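Local coordinates for protein oxalate biosynthetic component 1 (PDB 5IKY) that makes oxalate as a bifunctional enzyme, joining a serine hydrolase of the alpha/beta-hydrolase type with an additional lyase activity, at residues A[980-985]-A[1048-1053]. Residues are numbered along the deposited sequence; the frame is centred on the assembly and turned at random.
Sequences IHLDWL and KIVARL
Val1050 holds CG1 anti to its backbone N (chi1 176°), which leaves CG2 beside that N, where Ile980 and Leu982 both meet it. Ile980 CG2 touches Val1050 CG2 at 3.8 Å, and Leu982 CD1 packs on the same methyl. Lys1048 runs extended as far as CD, then bends at chi3 (-92°). Its CB lies 3.6 Å from Leu982 O, and NZ donates a weak 3.3 Å hydrogen bond to His981 O. That oxygen also receives Trp984 N, closing the type I turn from His981 to Trp984, in which the indole CH2 lies 3.5 Å above the centre of the imidazole face. Arg1052 is bent at chi2 and chi3, and Val1050 CG1 lies over the centre of one face of its guanidinium; one water accepts from Ile980 N (2.8 Å) and Arg1052 NH1 (3.1 Å). Tyr1009 and Gln1042 bind the same guanidinium, and helix 937-955 also packs on Ile980. The contact thus seats the loop between strands 969-976 and 988-992 against strand 1049-1054, which lies beside 988-992 in the mixed alpha/beta-hydrolase sheet. Apolar methyls fill its middle; at its two ends a lysine and a water-bridged arginine serve loop backbone atoms, and the guanidinium, gripped by several partners, is probably held in a fixed orientation.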
loop_
_atom_site.group_PDB
_atom_site.type_symbol
_atom_site.label_atom_id
_atom_site.label_comp_id
_atom_site.label_asym_id
_atom_site.label_seq_id
_atom_site.Cartn_x
_atom_site.Cartn_y
_atom_site.Cartn_z
ATOM N N ILE A 980 19.595 13.629 7.922
ATOM C CA ILE A 980 20.870 13.524 8.616
ATOM C C ILE A 980 21.998 13.616 7.601
ATOM O O ILE A 980 22.213 12.696 6.810
ATOM C CB ILE A 980 20.994 12.210 9.402
ATOM C CG1 ILE A 980 19.877 12.102 10.442
ATOM C CG2 ILE A 980 22.357 12.124 10.073
ATOM C CD1 ILE A 980 19.918 10.821 11.246
ATOM N N HIS A 981 22.708 14.738 7.614
ATOM C CA HIS A 981 23.814 14.942 6.692
ATOM C C HIS A 981 24.979 14.045 7.084
ATOM O O HIS A 981 25.771 14.380 7.965
ATOM C CB HIS A 981 24.232 16.408 6.675
ATOM C CG HIS A 981 23.106 17.349 6.381
ATOM N ND1 HIS A 981 22.862 17.847 5.119
ATOM C CD2 HIS A 981 22.150 17.873 7.183
ATOM C CE1 HIS A 981 21.808 18.641 5.159
ATOM N NE2 HIS A 981 21.356 18.674 6.399
ATOM N N LEU A 982 25.063 12.901 6.417
ATOM C CA LEU A 982 26.010 11.852 6.768
ATOM C C LEU A 982 27.468 12.287 6.623
ATOM O O LEU A 982 28.331 11.834 7.372
ATOM C CB LEU A 982 25.744 10.613 5.909
ATOM C CG LEU A 982 26.612 9.378 6.149
ATOM C CD1 LEU A 982 26.614 9.002 7.621
ATOM C CD2 LEU A 982 26.114 8.222 5.301
ATOM N N ASP A 983 27.736 13.176 5.671
ATOM C CA ASP A 983 29.110 13.568 5.360
ATOM C C ASP A 983 29.575 14.818 6.109
ATOM O O ASP A 983 30.650 15.346 5.826
ATOM C CB ASP A 983 29.263 13.789 3.854
ATOM C CG ASP A 983 29.148 12.502 3.061
ATOM O OD1 ASP A 983 29.457 11.429 3.624
ATOM O OD2 ASP A 983 28.750 12.562 1.879
ATOM N N TRP A 984 28.775 15.287 7.060
ATOM C CA TRP A 984 29.153 16.449 7.858
ATOM C C TRP A 984 29.935 16.052 9.105
ATOM O O TRP A 984 29.899 14.897 9.533
ATOM C CB TRP A 984 27.917 17.247 8.279
ATOM C CG TRP A 984 27.289 18.060 7.192
ATOM C CD1 TRP A 984 27.621 18.064 5.869
ATOM C CD2 TRP A 984 26.216 18.998 7.340
ATOM N NE1 TRP A 984 26.817 18.943 5.182
ATOM C CE2 TRP A 984 25.944 19.528 6.062
ATOM C CE3 TRP A 984 25.451 19.434 8.427
ATOM C CZ2 TRP A 984 24.948 20.475 5.844
ATOM C CZ3 TRP A 984 24.462 20.376 8.208
ATOM C CH2 TRP A 984 24.218 20.886 6.926
ATOM N N LEU A 985 30.644 17.018 9.682
ATOM C CA LEU A 985 31.234 16.852 11.003
ATOM C C LEU A 985 30.142 16.973 12.057
ATOM O O LEU A 985 29.463 17.998 12.133
ATOM C CB LEU A 985 32.323 17.896 11.256
ATOM C CG LEU A 985 33.764 17.553 10.879
ATOM C CD1 LEU A 985 34.655 18.772 11.056
ATOM C CD2 LEU A 985 34.269 16.393 11.721
ATOM N N LYS A 1048 31.228 10.422 10.862
ATOM C CA LYS A 1048 29.903 10.369 11.472
ATOM C C LYS A 1048 29.277 8.994 11.261
ATOM O O LYS A 1048 29.334 8.437 10.166
ATOM C CB LYS A 1048 28.993 11.461 10.903
ATOM C CG LYS A 1048 27.572 11.422 11.456
ATOM C CD LYS A 1048 26.691 12.511 10.863
ATOM C CE LYS A 1048 26.706 13.770 11.720
ATOM N NZ LYS A 1048 25.712 14.775 11.249
ATOM N N ILE A 1049 28.688 8.446 12.320
ATOM C CA ILE A 1049 28.057 7.134 12.257
ATOM C C ILE A 1049 26.546 7.247 12.436
ATOM O O ILE A 1049 26.072 7.913 13.354
ATOM C CB ILE A 1049 28.626 6.182 13.329
ATOM C CG1 ILE A 1049 30.144 6.063 13.187
ATOM C CG2 ILE A 1049 27.974 4.812 13.233
ATOM C CD1 ILE A 1049 30.783 5.163 14.223
ATOM N N VAL A 1050 25.792 6.600 11.554
ATOM C CA VAL A 1050 24.337 6.637 11.632
ATOM C C VAL A 1050 23.726 5.238 11.616
ATOM O O VAL A 1050 23.924 4.472 10.672
ATOM C CB VAL A 1050 23.733 7.459 10.479
ATOM C CG1 VAL A 1050 22.212 7.405 10.529
ATOM C CG2 VAL A 1050 24.223 8.900 10.539
ATOM N N ALA A 1051 22.985 4.915 12.672
ATOM C CA ALA A 1051 22.273 3.646 12.759
ATOM C C ALA A 1051 20.830 3.818 12.305
ATOM O O ALA A 1051 19.973 4.236 13.084
ATOM C CB ALA A 1051 22.318 3.107 14.176
ATOM N N ARG A 1052 20.566 3.491 11.047
ATOM C CA ARG A 1052 19.239 3.673 10.471
ATOM C C ARG A 1052 18.388 2.413 10.606
ATOM O O ARG A 1052 18.708 1.377 10.023
ATOM C CB ARG A 1052 19.355 4.067 8.996
ATOM C CG ARG A 1052 18.091 4.665 8.403
ATOM C CD ARG A 1052 18.158 6.182 8.389
ATOM N NE ARG A 1052 19.283 6.668 7.595
ATOM C CZ ARG A 1052 19.547 7.953 7.376
ATOM N NH1 ARG A 1052 18.766 8.891 7.894
ATOM N NH2 ARG A 1052 20.593 8.300 6.639
ATOM N N LEU A 1053 17.305 2.502 11.372
ATOM C CA LEU A 1053 16.370 1.386 11.488
ATOM C C LEU A 1053 15.380 1.399 10.329
ATOM O O LEU A 1053 14.786 2.435 10.019
ATOM C CB LEU A 1053 15.612 1.431 12.819
ATOM C CG LEU A 1053 16.381 1.395 14.142
ATOM C CD1 LEU A 1053 15.493 0.828 15.240
ATOM C CD2 LEU A 1053 17.672 0.601 14.029
HETATM O O HOH W 1 19.322 11.438 6.166
#